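Local coordinates for orotidine 5'-phosphate decarboxylase (Sulfolobus solfataricus, PDB 4DBD), which probably catalyses the decarboxylation of orotidine 5'-monophosphate to uridine 5'-monophosphate, the last step of de novo UMP biosynthesis, and works as a homodimer, at residues D11-Y16 against L37-D42; L19-N24 against A199-N204; I68-V73 against K98-A103; N129-I134 against R154-M159; D175-C178 against Y183-I186. One frame throughout, in Å; residues are numbered along the deposited sequence.

Interaction 1 of 5, residues D11-Y16 against L37-D42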
# COMPACT_ATOMS: atom_id res chain seq x y z
N ASP A 11 -6.64 8.39 -11.10
CA ASP A 11 -6.62 8.69 -9.67
C ASP A 11 -7.64 9.78 -9.34
O ASP A 11 -7.81 10.17 -8.18
CB ASP A 11 -5.21 9.13 -9.27
CG ASP A 11 -4.19 8.03 -9.43
OD1 ASP A 11 -4.47 6.88 -8.99
OD2 ASP A 11 -3.11 8.30 -10.00
N LYS A 12 -8.31 10.27 -10.38
CA LYS A 12 -9.52 11.08 -10.23
C LYS A 12 -10.55 10.53 -11.19
O LYS A 12 -10.20 10.03 -12.26
CB LYS A 12 -9.24 12.54 -10.59
CG LYS A 12 -8.66 13.38 -9.47
CD LYS A 12 -8.58 14.83 -9.95
CE LYS A 12 -8.14 15.78 -8.85
NZ LYS A 12 -8.02 17.16 -9.41
N PRO A 13 -11.84 10.62 -10.81
CA PRO A 13 -12.94 10.13 -11.65
C PRO A 13 -12.99 10.76 -13.04
O PRO A 13 -12.86 11.98 -13.17
CB PRO A 13 -14.18 10.54 -10.85
CG PRO A 13 -13.72 10.57 -9.43
CD PRO A 13 -12.31 11.09 -9.50
N LEU A 14 -13.14 9.92 -14.06
CA LEU A 14 -13.51 10.38 -15.40
C LEU A 14 -14.84 9.72 -15.77
O LEU A 14 -15.13 8.61 -15.32
CB LEU A 14 -12.43 10.02 -16.43
CG LEU A 14 -11.17 10.88 -16.44
CD1 LEU A 14 -10.32 10.58 -17.67
CD2 LEU A 14 -11.54 12.36 -16.43
N SER A 15 -15.63 10.38 -16.60
CA SER A 15 -16.96 9.85 -16.93
C SER A 15 -16.85 8.61 -17.81
O SER A 15 -15.86 8.41 -18.49
CB SER A 15 -17.80 10.90 -17.65
OG SER A 15 -17.53 10.85 -19.04
N TYR A 16 -17.91 7.80 -17.81
CA TYR A 16 -17.92 6.59 -18.61
C TYR A 16 -17.78 6.90 -20.09
O TYR A 16 -17.11 6.18 -20.81
CB TYR A 16 -19.20 5.79 -18.35
CG TYR A 16 -19.18 4.41 -18.97
CD1 TYR A 16 -18.60 3.34 -18.31
CD2 TYR A 16 -19.75 4.18 -20.23
CE1 TYR A 16 -18.58 2.08 -18.88
CE2 TYR A 16 -19.74 2.93 -20.80
CZ TYR A 16 -19.15 1.87 -20.12
OH TYR A 16 -19.13 0.62 -20.69
N LEU A 37 -11.54 5.23 -3.17
CA LEU A 37 -12.04 5.97 -2.00
C LEU A 37 -12.96 7.16 -2.37
O LEU A 37 -13.80 7.57 -1.57
CB LEU A 37 -10.89 6.45 -1.11
CG LEU A 37 -9.94 5.37 -0.58
CD1 LEU A 37 -8.80 6.00 0.18
CD2 LEU A 37 -10.67 4.36 0.31
N ASP A 38 -12.79 7.71 -3.57
CA ASP A 38 -13.65 8.81 -4.01
C ASP A 38 -15.01 8.27 -4.45
O ASP A 38 -16.04 8.64 -3.88
CB ASP A 38 -13.01 9.60 -5.16
CG ASP A 38 -11.99 10.62 -4.68
OD1 ASP A 38 -12.12 11.11 -3.53
OD2 ASP A 38 -11.05 10.95 -5.46
N LEU A 39 -15.01 7.38 -5.43
CA LEU A 39 -16.24 6.83 -5.99
C LEU A 39 -16.84 5.75 -5.11
O LEU A 39 -18.06 5.52 -5.13
CB LEU A 39 -15.98 6.22 -7.37
CG LEU A 39 -15.51 7.15 -8.48
CD1 LEU A 39 -15.53 6.40 -9.81
CD2 LEU A 39 -16.40 8.39 -8.56
N GLY A 40 -15.99 5.09 -4.33
CA GLY A 40 -16.41 3.89 -3.62
C GLY A 40 -16.24 2.66 -4.49
O GLY A 40 -16.07 2.77 -5.71
N VAL A 41 -16.30 1.49 -3.88
CA VAL A 41 -15.99 0.23 -4.55
C VAL A 41 -17.00 -0.14 -5.63
O VAL A 41 -16.63 -0.53 -6.74
CB VAL A 41 -15.92 -0.93 -3.54
CG1 VAL A 41 -15.10 -2.09 -4.12
CG2 VAL A 41 -15.34 -0.45 -2.22
N ASP A 42 -18.29 -0.04 -5.29
CA ASP A 42 -19.34 -0.41 -6.22
C ASP A 42 -19.30 0.48 -7.45
O ASP A 42 -19.29 -0.01 -8.58
CB ASP A 42 -20.72 -0.34 -5.56
CG ASP A 42 -20.98 -1.53 -4.66
OD1 ASP A 42 -20.35 -2.60 -4.87
OD2 ASP A 42 -21.81 -1.40 -3.74

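Interaction 2 of 5, residues L19-N24 against A199-N204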
# COMPACT_ATOMS: atom_id res chain seq x y z
N LEU A 19 -14.15 7.57 -21.06
CA LEU A 19 -13.35 6.35 -21.06
C LEU A 19 -13.62 5.51 -22.31
O LEU A 19 -12.72 4.84 -22.82
CB LEU A 19 -13.59 5.55 -19.78
CG LEU A 19 -13.24 6.31 -18.50
CD1 LEU A 19 -13.66 5.55 -17.24
CD2 LEU A 19 -11.75 6.63 -18.46
N LYS A 20 -14.84 5.56 -22.83
CA LYS A 20 -15.19 4.77 -24.01
C LYS A 20 -14.47 5.23 -25.28
O LYS A 20 -14.16 4.42 -26.15
CB LYS A 20 -16.70 4.71 -24.22
CG LYS A 20 -17.43 3.85 -23.20
CD LYS A 20 -16.96 2.41 -23.25
CE LYS A 20 -17.33 1.73 -24.56
NZ LYS A 20 -16.92 0.29 -24.60
N GLU A 21 -14.20 6.53 -25.38
CA GLU A 21 -13.39 7.05 -26.49
C GLU A 21 -11.93 6.69 -26.30
O GLU A 21 -11.23 6.35 -27.26
CB GLU A 21 -13.53 8.57 -26.61
CG GLU A 21 -14.82 9.03 -27.28
CD GLU A 21 -15.06 8.37 -28.63
OE1 GLU A 21 -14.29 8.63 -29.58
OE2 GLU A 21 -16.02 7.57 -28.74
N MET A 22 -11.47 6.78 -25.06
CA MET A 22 -10.08 6.47 -24.74
C MET A 22 -9.79 5.00 -24.93
O MET A 22 -8.66 4.62 -25.25
CB MET A 22 -9.76 6.89 -23.31
CG MET A 22 -9.97 8.36 -23.02
SD MET A 22 -9.30 8.77 -21.40
CE MET A 22 -9.03 10.53 -21.57
N GLU A 23 -10.81 4.16 -24.76
CA GLU A 23 -10.62 2.71 -24.73
C GLU A 23 -9.72 2.18 -25.85
O GLU A 23 -8.84 1.34 -25.61
CB GLU A 23 -11.97 1.98 -24.70
CG GLU A 23 -12.44 1.44 -26.05
CD GLU A 23 -13.82 0.83 -25.99
OE1 GLU A 23 -14.43 0.61 -27.06
OE2 GLU A 23 -14.30 0.58 -24.86
N ASN A 24 -9.93 2.67 -27.07
CA ASN A 24 -9.15 2.19 -28.21
C ASN A 24 -7.93 3.07 -28.48
O ASN A 24 -7.27 2.93 -29.51
CB ASN A 24 -10.03 2.10 -29.46
CG ASN A 24 -10.54 3.45 -29.92
OD1 ASN A 24 -10.67 4.38 -29.12
ND2 ASN A 24 -10.84 3.57 -31.21
N ALA A 199 -6.06 15.83 -24.81
CA ALA A 199 -4.71 15.67 -24.27
C ALA A 199 -4.17 14.26 -24.51
O ALA A 199 -3.03 14.09 -24.93
CB ALA A 199 -4.67 16.03 -22.80
N LEU A 200 -4.99 13.23 -24.27
CA LEU A 200 -4.55 11.89 -24.61
C LEU A 200 -4.17 11.78 -26.08
O LEU A 200 -3.15 11.19 -26.42
CB LEU A 200 -5.61 10.83 -24.22
CG LEU A 200 -5.35 9.41 -24.73
CD1 LEU A 200 -4.02 8.82 -24.22
CD2 LEU A 200 -6.52 8.49 -24.37
N ARG A 201 -4.97 12.35 -26.98
CA ARG A 201 -4.64 12.25 -28.40
C ARG A 201 -3.32 12.97 -28.74
O ARG A 201 -2.50 12.47 -29.50
CB ARG A 201 -5.81 12.75 -29.27
CG ARG A 201 -7.10 11.95 -29.05
CD ARG A 201 -8.18 12.15 -30.11
NE ARG A 201 -8.96 10.92 -30.26
CZ ARG A 201 -10.28 10.84 -30.42
NH1 ARG A 201 -11.04 11.93 -30.48
NH2 ARG A 201 -10.85 9.65 -30.53
N THR A 202 -3.12 14.14 -28.15
CA THR A 202 -1.90 14.91 -28.36
C THR A 202 -0.68 14.15 -27.84
O THR A 202 0.35 14.04 -28.52
CB THR A 202 -2.01 16.27 -27.65
OG1 THR A 202 -3.14 17.00 -28.18
CG2 THR A 202 -0.74 17.08 -27.82
N ILE A 203 -0.80 13.61 -26.63
CA ILE A 203 0.27 12.81 -26.02
C ILE A 203 0.56 11.55 -26.83
O ILE A 203 1.72 11.19 -27.03
CB ILE A 203 -0.10 12.41 -24.58
CG1 ILE A 203 -0.11 13.66 -23.68
CG2 ILE A 203 0.83 11.32 -24.06
CD1 ILE A 203 -0.79 13.45 -22.34
N ASN A 204 -0.48 10.88 -27.30
CA ASN A 204 -0.29 9.74 -28.18
C ASN A 204 0.51 10.14 -29.41
O ASN A 204 1.44 9.42 -29.82
CB ASN A 204 -1.63 9.12 -28.59
CG ASN A 204 -2.19 8.17 -27.55
OD1 ASN A 204 -1.44 7.62 -26.73
ND2 ASN A 204 -3.50 7.97 -27.57

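Interaction 3 of 5, residues I68-V73 against K98-A103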
# COMPACT_ATOMS: atom_id res chain seq x y z
N ILE A 68 -2.89 -10.81 3.86
CA ILE A 68 -3.56 -9.52 3.71
C ILE A 68 -3.63 -9.11 2.25
O ILE A 68 -4.65 -8.60 1.79
CB ILE A 68 -2.85 -8.42 4.52
CG1 ILE A 68 -2.94 -8.69 6.03
CG2 ILE A 68 -3.39 -7.05 4.15
CD1 ILE A 68 -4.33 -8.67 6.59
N MET A 69 -2.53 -9.31 1.51
CA MET A 69 -2.55 -8.95 0.10
C MET A 69 -3.58 -9.76 -0.68
O MET A 69 -4.25 -9.24 -1.56
CB MET A 69 -1.17 -9.08 -0.52
CG MET A 69 -0.26 -7.97 -0.04
SD MET A 69 1.34 -7.86 -0.86
CE MET A 69 1.98 -9.50 -0.59
N LYS A 70 -3.69 -11.05 -0.36
CA LYS A 70 -4.71 -11.89 -0.98
C LYS A 70 -6.13 -11.44 -0.59
O LYS A 70 -7.04 -11.44 -1.42
CB LYS A 70 -4.45 -13.36 -0.63
CG LYS A 70 -3.22 -13.93 -1.32
CD LYS A 70 -2.70 -15.17 -0.61
CE LYS A 70 -3.76 -16.24 -0.45
NZ LYS A 70 -3.17 -17.45 0.22
N SER A 71 -6.32 -11.04 0.66
CA SER A 71 -7.63 -10.57 1.12
C SER A 71 -8.05 -9.30 0.38
O SER A 71 -9.24 -9.04 0.16
CB SER A 71 -7.62 -10.31 2.62
OG SER A 71 -7.45 -11.53 3.33
N ILE A 72 -7.07 -8.50 -0.00
CA ILE A 72 -7.32 -7.30 -0.78
C ILE A 72 -7.70 -7.62 -2.21
O ILE A 72 -8.74 -7.17 -2.70
CB ILE A 72 -6.08 -6.38 -0.76
CG1 ILE A 72 -5.86 -5.85 0.66
CG2 ILE A 72 -6.25 -5.23 -1.75
CD1 ILE A 72 -4.52 -5.15 0.86
N VAL A 73 -6.87 -8.40 -2.91
CA VAL A 73 -7.09 -8.59 -4.34
C VAL A 73 -8.30 -9.45 -4.66
O VAL A 73 -8.86 -9.35 -5.76
CB VAL A 73 -5.85 -9.15 -5.08
CG1 VAL A 73 -4.60 -8.23 -4.88
CG2 VAL A 73 -5.56 -10.57 -4.66
N LYS A 98 1.61 -14.36 -5.44
CA LYS A 98 1.84 -14.90 -6.79
C LYS A 98 1.05 -16.20 -7.02
O LYS A 98 0.38 -16.34 -8.05
CB LYS A 98 3.35 -15.08 -7.06
CG LYS A 98 3.71 -15.55 -8.48
CD LYS A 98 3.23 -14.57 -9.54
CE LYS A 98 3.97 -14.75 -10.86
NZ LYS A 98 4.07 -16.17 -11.30
N ARG A 99 1.12 -17.12 -6.06
CA ARG A 99 0.37 -18.37 -6.17
C ARG A 99 -1.12 -18.05 -6.36
O ARG A 99 -1.80 -18.67 -7.18
CB ARG A 99 0.54 -19.25 -4.91
CG ARG A 99 1.99 -19.45 -4.44
CD ARG A 99 2.72 -20.57 -5.18
NE ARG A 99 3.05 -20.21 -6.55
CZ ARG A 99 4.01 -19.35 -6.89
NH1 ARG A 99 4.73 -18.74 -5.95
NH2 ARG A 99 4.24 -19.09 -8.17
N TYR A 100 -1.62 -17.09 -5.59
CA TYR A 100 -3.02 -16.73 -5.66
C TYR A 100 -3.40 -16.14 -7.02
O TYR A 100 -4.42 -16.52 -7.62
CB TYR A 100 -3.40 -15.73 -4.57
CG TYR A 100 -4.84 -15.33 -4.70
CD1 TYR A 100 -5.84 -16.12 -4.15
CD2 TYR A 100 -5.21 -14.20 -5.41
CE1 TYR A 100 -7.18 -15.78 -4.29
CE2 TYR A 100 -6.56 -13.84 -5.55
CZ TYR A 100 -7.53 -14.65 -4.98
OH TYR A 100 -8.86 -14.32 -5.11
N LEU A 101 -2.60 -15.21 -7.51
CA LEU A 101 -2.91 -14.53 -8.76
C LEU A 101 -2.84 -15.53 -9.91
O LEU A 101 -3.69 -15.50 -10.81
CB LEU A 101 -1.98 -13.34 -8.99
CG LEU A 101 -2.13 -12.18 -7.99
CD1 LEU A 101 -1.04 -11.09 -8.19
CD2 LEU A 101 -3.50 -11.56 -8.01
N ASP A 102 -1.84 -16.42 -9.87
CA ASP A 102 -1.70 -17.46 -10.89
C ASP A 102 -2.96 -18.32 -10.97
O ASP A 102 -3.46 -18.59 -12.07
CB ASP A 102 -0.49 -18.36 -10.59
CG ASP A 102 0.83 -17.73 -11.00
OD1 ASP A 102 0.80 -16.71 -11.72
OD2 ASP A 102 1.89 -18.26 -10.61
N ALA A 103 -3.46 -18.76 -9.82
CA ALA A 103 -4.65 -19.62 -9.75
C ALA A 103 -5.90 -18.91 -10.23
O ALA A 103 -6.85 -19.56 -10.68
CB ALA A 103 -4.87 -20.12 -8.33

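Interaction 4 of 5, residues N129-I134 against R154-M159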
# COMPACT_ATOMS: atom_id res chain seq x y z
N ASN A 129 16.68 -9.33 -7.34
CA ASN A 129 16.56 -10.72 -6.89
C ASN A 129 15.13 -11.13 -6.57
O ASN A 129 14.69 -12.22 -6.93
CB ASN A 129 17.46 -10.97 -5.68
CG ASN A 129 18.91 -11.02 -6.05
OD1 ASN A 129 19.24 -11.17 -7.23
ND2 ASN A 129 19.79 -10.89 -5.06
N VAL A 130 14.41 -10.26 -5.87
CA VAL A 130 13.00 -10.52 -5.63
C VAL A 130 12.27 -10.72 -6.96
O VAL A 130 11.48 -11.65 -7.12
CB VAL A 130 12.35 -9.39 -4.82
CG1 VAL A 130 10.86 -9.58 -4.76
CG2 VAL A 130 12.95 -9.36 -3.42
N ILE A 131 12.53 -9.83 -7.92
CA ILE A 131 11.86 -9.93 -9.21
C ILE A 131 12.22 -11.23 -9.92
O ILE A 131 11.37 -11.88 -10.51
CB ILE A 131 12.16 -8.70 -10.10
CG1 ILE A 131 11.52 -7.45 -9.48
CG2 ILE A 131 11.66 -8.92 -11.51
CD1 ILE A 131 12.02 -6.13 -10.07
N ARG A 132 13.49 -11.61 -9.85
CA ARG A 132 13.92 -12.88 -10.44
C ARG A 132 13.24 -14.12 -9.83
O ARG A 132 12.86 -15.03 -10.56
CB ARG A 132 15.44 -13.01 -10.35
CG ARG A 132 16.16 -12.03 -11.23
CD ARG A 132 17.63 -11.95 -10.85
NE ARG A 132 18.35 -11.02 -11.70
CZ ARG A 132 19.25 -10.14 -11.25
NH1 ARG A 132 19.54 -10.09 -9.96
NH2 ARG A 132 19.85 -9.33 -12.11
N GLU A 133 13.08 -14.14 -8.51
CA GLU A 133 12.41 -15.27 -7.86
C GLU A 133 10.93 -15.36 -8.23
O GLU A 133 10.41 -16.44 -8.49
CB GLU A 133 12.54 -15.19 -6.34
CG GLU A 133 13.90 -15.56 -5.80
CD GLU A 133 13.94 -15.51 -4.28
OE1 GLU A 133 12.86 -15.47 -3.66
OE2 GLU A 133 15.06 -15.51 -3.72
N ILE A 134 10.26 -14.21 -8.24
CA ILE A 134 8.81 -14.16 -8.43
C ILE A 134 8.41 -14.29 -9.89
O ILE A 134 7.40 -14.91 -10.21
CB ILE A 134 8.22 -12.85 -7.84
CG1 ILE A 134 8.35 -12.88 -6.31
CG2 ILE A 134 6.76 -12.66 -8.25
CD1 ILE A 134 7.38 -13.84 -5.62
N ARG A 154 17.55 -4.26 -20.01
CA ARG A 154 18.69 -5.14 -20.25
C ARG A 154 18.59 -6.39 -19.36
O ARG A 154 18.78 -7.51 -19.83
CB ARG A 154 20.00 -4.40 -19.95
CG ARG A 154 21.19 -5.31 -19.65
CD ARG A 154 22.31 -4.57 -18.92
NE ARG A 154 22.03 -4.39 -17.49
CZ ARG A 154 22.61 -3.45 -16.74
NH1 ARG A 154 23.48 -2.61 -17.30
NH2 ARG A 154 22.31 -3.34 -15.45
N ASP A 155 18.30 -6.17 -18.08
CA ASP A 155 18.28 -7.24 -17.09
C ASP A 155 17.06 -8.14 -17.22
O ASP A 155 17.07 -9.28 -16.77
CB ASP A 155 18.34 -6.67 -15.68
CG ASP A 155 19.64 -5.93 -15.40
OD1 ASP A 155 20.63 -6.11 -16.15
OD2 ASP A 155 19.67 -5.16 -14.41
N PHE A 156 16.00 -7.63 -17.83
CA PHE A 156 14.74 -8.36 -17.92
C PHE A 156 14.12 -8.17 -19.30
O PHE A 156 13.08 -7.54 -19.46
CB PHE A 156 13.78 -7.92 -16.80
CG PHE A 156 14.34 -8.11 -15.40
CD1 PHE A 156 14.20 -9.32 -14.73
CD2 PHE A 156 15.01 -7.08 -14.76
CE1 PHE A 156 14.73 -9.50 -13.46
CE2 PHE A 156 15.54 -7.25 -13.48
CZ PHE A 156 15.40 -8.46 -12.83
N GLU A 157 14.78 -8.73 -20.31
CA GLU A 157 14.39 -8.51 -21.70
C GLU A 157 12.94 -8.87 -22.04
O GLU A 157 12.32 -8.23 -22.89
CB GLU A 157 15.35 -9.23 -22.66
CG GLU A 157 15.17 -10.74 -22.69
CD GLU A 157 15.65 -11.36 -24.00
OE1 GLU A 157 15.85 -10.61 -24.99
OE2 GLU A 157 15.84 -12.60 -24.03
N LYS A 158 12.38 -9.89 -21.38
CA LYS A 158 11.03 -10.36 -21.73
C LYS A 158 9.90 -9.73 -20.90
O LYS A 158 8.72 -9.87 -21.25
CB LYS A 158 10.95 -11.89 -21.62
CG LYS A 158 11.64 -12.64 -22.75
CD LYS A 158 11.28 -14.12 -22.70
CE LYS A 158 11.96 -14.89 -23.82
NZ LYS A 158 13.44 -14.81 -23.72
N MET A 159 10.27 -9.06 -19.82
CA MET A 159 9.30 -8.46 -18.91
C MET A 159 8.58 -7.28 -19.54
O MET A 159 9.17 -6.54 -20.33
CB MET A 159 10.07 -7.95 -17.69
CG MET A 159 9.19 -7.68 -16.51
SD MET A 159 8.92 -9.22 -15.66
CE MET A 159 10.54 -9.51 -15.01
O HOH W 1 18.67 -10.35 -14.35

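Interaction 5 of 5, residues D175-C178 against Y183-I186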
# COMPACT_ATOMS: atom_id res chain seq x y z
N ASP A 175 9.79 9.55 -23.55
CA ASP A 175 11.19 9.32 -23.17
C ASP A 175 11.39 7.98 -22.49
O ASP A 175 12.46 7.37 -22.60
CB ASP A 175 11.72 10.43 -22.25
CG ASP A 175 12.02 11.72 -22.99
OD1 ASP A 175 11.84 11.79 -24.23
OD2 ASP A 175 12.44 12.68 -22.32
N ALA A 176 10.37 7.53 -21.75
CA ALA A 176 10.47 6.26 -21.05
C ALA A 176 10.39 5.11 -22.05
O ALA A 176 11.22 4.19 -22.01
CB ALA A 176 9.40 6.14 -20.00
N VAL A 177 9.42 5.17 -22.95
CA VAL A 177 9.35 4.19 -24.02
C VAL A 177 10.66 4.15 -24.80
O VAL A 177 11.19 3.08 -25.06
CB VAL A 177 8.16 4.44 -24.95
CG1 VAL A 177 8.18 3.44 -26.10
CG2 VAL A 177 6.86 4.32 -24.16
N CYS A 178 11.20 5.31 -25.16
CA CYS A 178 12.45 5.31 -25.92
C CYS A 178 13.61 4.70 -25.13
O CYS A 178 14.48 4.05 -25.71
CB CYS A 178 12.79 6.71 -26.46
SG CYS A 178 11.68 7.26 -27.79
N TYR A 183 5.17 0.68 -21.85
CA TYR A 183 4.06 1.59 -21.71
C TYR A 183 4.40 2.71 -20.74
O TYR A 183 5.19 2.51 -19.81
CB TYR A 183 2.82 0.82 -21.22
CG TYR A 183 2.50 -0.32 -22.13
CD1 TYR A 183 1.87 -0.10 -23.36
CD2 TYR A 183 2.82 -1.62 -21.78
CE1 TYR A 183 1.58 -1.17 -24.20
CE2 TYR A 183 2.54 -2.68 -22.61
CZ TYR A 183 1.93 -2.45 -23.82
OH TYR A 183 1.65 -3.52 -24.64
N GLU A 184 3.81 3.87 -20.97
CA GLU A 184 3.92 4.99 -20.05
C GLU A 184 2.64 5.23 -19.28
O GLU A 184 1.54 5.29 -19.86
CB GLU A 184 4.38 6.27 -20.78
CG GLU A 184 5.88 6.31 -20.97
CD GLU A 184 6.37 7.49 -21.81
OE1 GLU A 184 5.74 8.57 -21.82
OE2 GLU A 184 7.40 7.31 -22.48
N ILE A 185 2.78 5.35 -17.97
CA ILE A 185 1.65 5.62 -17.09
C ILE A 185 1.52 7.11 -16.89
O ILE A 185 2.45 7.76 -16.42
CB ILE A 185 1.85 4.95 -15.74
CG1 ILE A 185 1.84 3.43 -15.93
CG2 ILE A 185 0.75 5.40 -14.76
CD1 ILE A 185 2.46 2.66 -14.80
N ILE A 186 0.36 7.63 -17.24
CA ILE A 186 0.12 9.07 -17.25
C ILE A 186 -1.19 9.37 -16.55
O ILE A 186 -2.24 8.78 -16.86
CB ILE A 186 0.10 9.60 -18.70
CG1 ILE A 186 1.38 9.15 -19.42
CG2 ILE A 186 -0.02 11.12 -18.71
CD1 ILE A 186 1.43 9.48 -20.89

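Interaction 1 of 5, residues D11-Y16 against L37-D42
Pro13 and Leu39 make the apolar part of this contact, the pyrrolidine ring lying alongside one branch of the leucine. Leu39 CD2 sits 3.6 Å from Pro13 CG and 3.8 Å from Pro13 CB, so a single methyl group meets the outer rim of the ring, and the two side chains run past each other in opposite directions. With CG of Leu39 anti to its own carbonyl carbon (chi1 -63°), the isobutyl group is carried across to the proline; Leu39 also packs on Thr44 and Leu47 of helix 41-48, while Pro13 rests on Leu35. The loop 11-16 leaves the first strand of the TIM barrel at its C-terminal end, where barrels of this kind carry their active sites, and the contact sets it against the end of helix 33-39. Asp11, at the start of the loop, is a predicted substrate-binding residue; its CB is directed away from 37-42, and the nearest atoms of its side chain and a bound sulfate ion are about 4 Å apart.

The polar part is looser. Asp38 OD2 approaches Pro13 CD at 4.2 Å and Asp11 O at 4.3 Å, with no hydrogen bond between the segments. The carboxylate finds its main partner across the dimer interface, where Asp38 OD1 forms a salt bridge with Arg75 NE of the second subunit.

Interaction 2 of 5, residues L19-N24 against A199-N204
Met22 and Leu200 meet at a slant, one leucine methyl lying against the root of the methionine chain. Leu200 CD2 is 3.7 Å from Met22 CG and 3.8 Å from Met22 CB, whereas the sulfur is touched more lightly, with Met22 SD 4.1 Å from the same methyl. Leu200 turns its CG opposite its backbone N (chi1 171°), which carries the CD2 branch over to helix 16-22. The methionine chain stays extended beyond CG and runs on inward, to pack on Leu8 of strand 6-10 and on Ile190.

Through this pair the helix that follows the first barrel strand is joined to helix 196-210, which follows the last. The two are neighbours in the outer helical layer of the TIM barrel although 174 residues separate the segments, so the contact lies where the ring of helices closes.

Farther out, Glu21 and Arg201 face each other in a different way. Their planar groups are steeply inclined, 77° between carboxylate and guanidinium, and Glu21 OE1 comes to the guanidinium at its edge, near its plane. The separation from Arg201 NH2 is 3.7 Å, a long salt bridge without a hydrogen bond. Arg201 has a stronger partner in Glu25, whose OE1 pairs with its NE; Glu21 is therefore a second, more distant carboxylate beside the same cation. On the far flank of helix 16-22, Lys20 NZ forms a hydrogen-bonded salt bridge with Glu23 OE2 at 2.6 Å, meeting the oxygen on its syn side, and Glu23 OE2 also accepts from the backbone N of Asp52.

Interaction 3 of 5, residues I68-V73 against K98-A103
Two successive helices of the TIM barrel's outer layer, 66-73 and 90-103, come together here, with Tyr100 of the second laid against Lys70 and Val73 of the first. The short helical segments run roughly parallel, their directions 28° apart and their axes 10.2 Å from each other at closest approach, as expected for neighbours in a barrel whose strands are all parallel.

Tyr100 carries its CG opposite the backbone N (chi1 178°), and this turn extends the ring across to helix 66-73. At the base of the tyrosine, Lys70 CG lies 3.7 Å from Tyr100 CB and 4.0 Å from Tyr100 CG, so the aliphatic part of the lysine crosses the root of the ring at a slant. Val73 meets the ring farther out: its CG2 is 3.5 Å from Tyr100 CE2 and 3.7 Å from Tyr100 CD2, an oblique approach to the CD2-CE2 side. The same methyl reaches inward to Leu101 CD2 at 4.1 Å. Val73 and Leu101 both rest on Phe82 of strand 81-85, which ties the interhelical contact to the barrel wall, while on another side of helix 66-73 Ile72 packs on Leu37 of the second subunit.

No hydrogen bond crosses between the segments. Within 98-103, Lys98, Arg99 and Asp102 form a local salt-bridge network, in which Lys98 NZ bonds to the syn lone pair of Asp102 OD2 at 3.1 Å. Between these segments the contact is thus apolar, made by Val73 against the tyrosine ring and Leu101 and by the lysine methylenes against the base of Tyr100.

Interaction 4 of 5, residues N129-I134 against R154-M159
Ile131 CG2 fills the tight centre of this contact, where it is met by both the ring of Phe156 and the end of Met159. The methyl is 3.7 Å from Phe156 CE1 and equally 3.7 Å from Met159 CE; it comes to the ring obliquely. Met159 is bent at chi2 and chi3 (83° and 69°), folding its terminal methyl back toward the isoleucine. Ile131 and Met159 both also touch Ile139 of strand 138-141 and Pro136, on the side of the barrel wall.

The segments belong to successive helices of the TIM barrel's outer layer. Helix 124-134 is met by the end of helix 146-155 and by the type I turn from Phe156 to Met159, which leads into strand 160-163; Phe156 is the first residue to leave helical geometry.

Toward the surface the packing gives way to polar bridging. Arg132 crosses Phe156 at about a right angle, its CG at the ring edge 3.7 Å from Phe156 CE1. The extended chain takes the guanidinium past the ring, the two planes 27° apart. Arg132 NH1 bonds to Asn129 OD1 at 3.0 Å, the oxygen lying in the guanidinium plane. A water accepts from Arg132 NE at 2.8 Å and donates to Asp155 O at 3.1 Å, a water-mediated link between the segments; it also lies over one face of the Phe156 ring, toward its rim. Asp155 OD1 forms a salt bridge with Arg154 NE.

Interaction 5 of 5, residues D175-C178 against Y183-I186
Glu184 leaves strand 183-186 with its CB directed toward helix 175-179, and its chain runs straight to the first turn of that helix. CG, anti to the carbonyl carbon of its own residue (chi1 -83°), lies against both Ala176 CB, at 3.7 Å, and Val177 CG2, at 3.9 Å. CD also lies near Ala176, 3.8 Å from its CB. At the tip OE2 is gripped by two backbone amides: Val177 N donates to its anti lone pair at 3.0 Å in a nearly straight bond (172°), while Ala176 N, at 3.1 Å, makes a weak, bent one (123°). The other oxygen, OE1, accepts from the N of Gly174, a residue of the predicted substrate-binding loop. A buried carboxylate is thus held by amides at the N-terminal end of a helix, where the helix dipole would be expected to favour its negative charge. Ala176 packs on Ser163 of strand 160-163 and Glu184 on Ile207 of helix 196-210, and the backbone of Glu184 bonds to Arg5 and Ile7, at the start of strand 6-10, so the contact lies within the last beta-alpha-beta unit of the TIM barrel, beside the seam where its eighth strand meets its first.

All five contacts belong to one TIM barrel: interactions 1 to 4 lie among the outer helices and their adjoining loops, their centres each about 17 Å from the chain centre, whereas interaction 5, at about 11 Å, joins a helix to the barrel wall. Interactions 1, 3, 4 and 5 follow one another along the chain; interaction 2 spans from the first helix to the last and encloses 3, 4 and 5. Interactions 1 and 2 touch through Leu14 and Met22, 2 and 5 through Ile203 and Ile186, and 3 and 4 through Lys98 and Ile134. Interactions 1 and 3, with centres about 23 Å apart, both border the second subunit, so that flank faces the dimer interface.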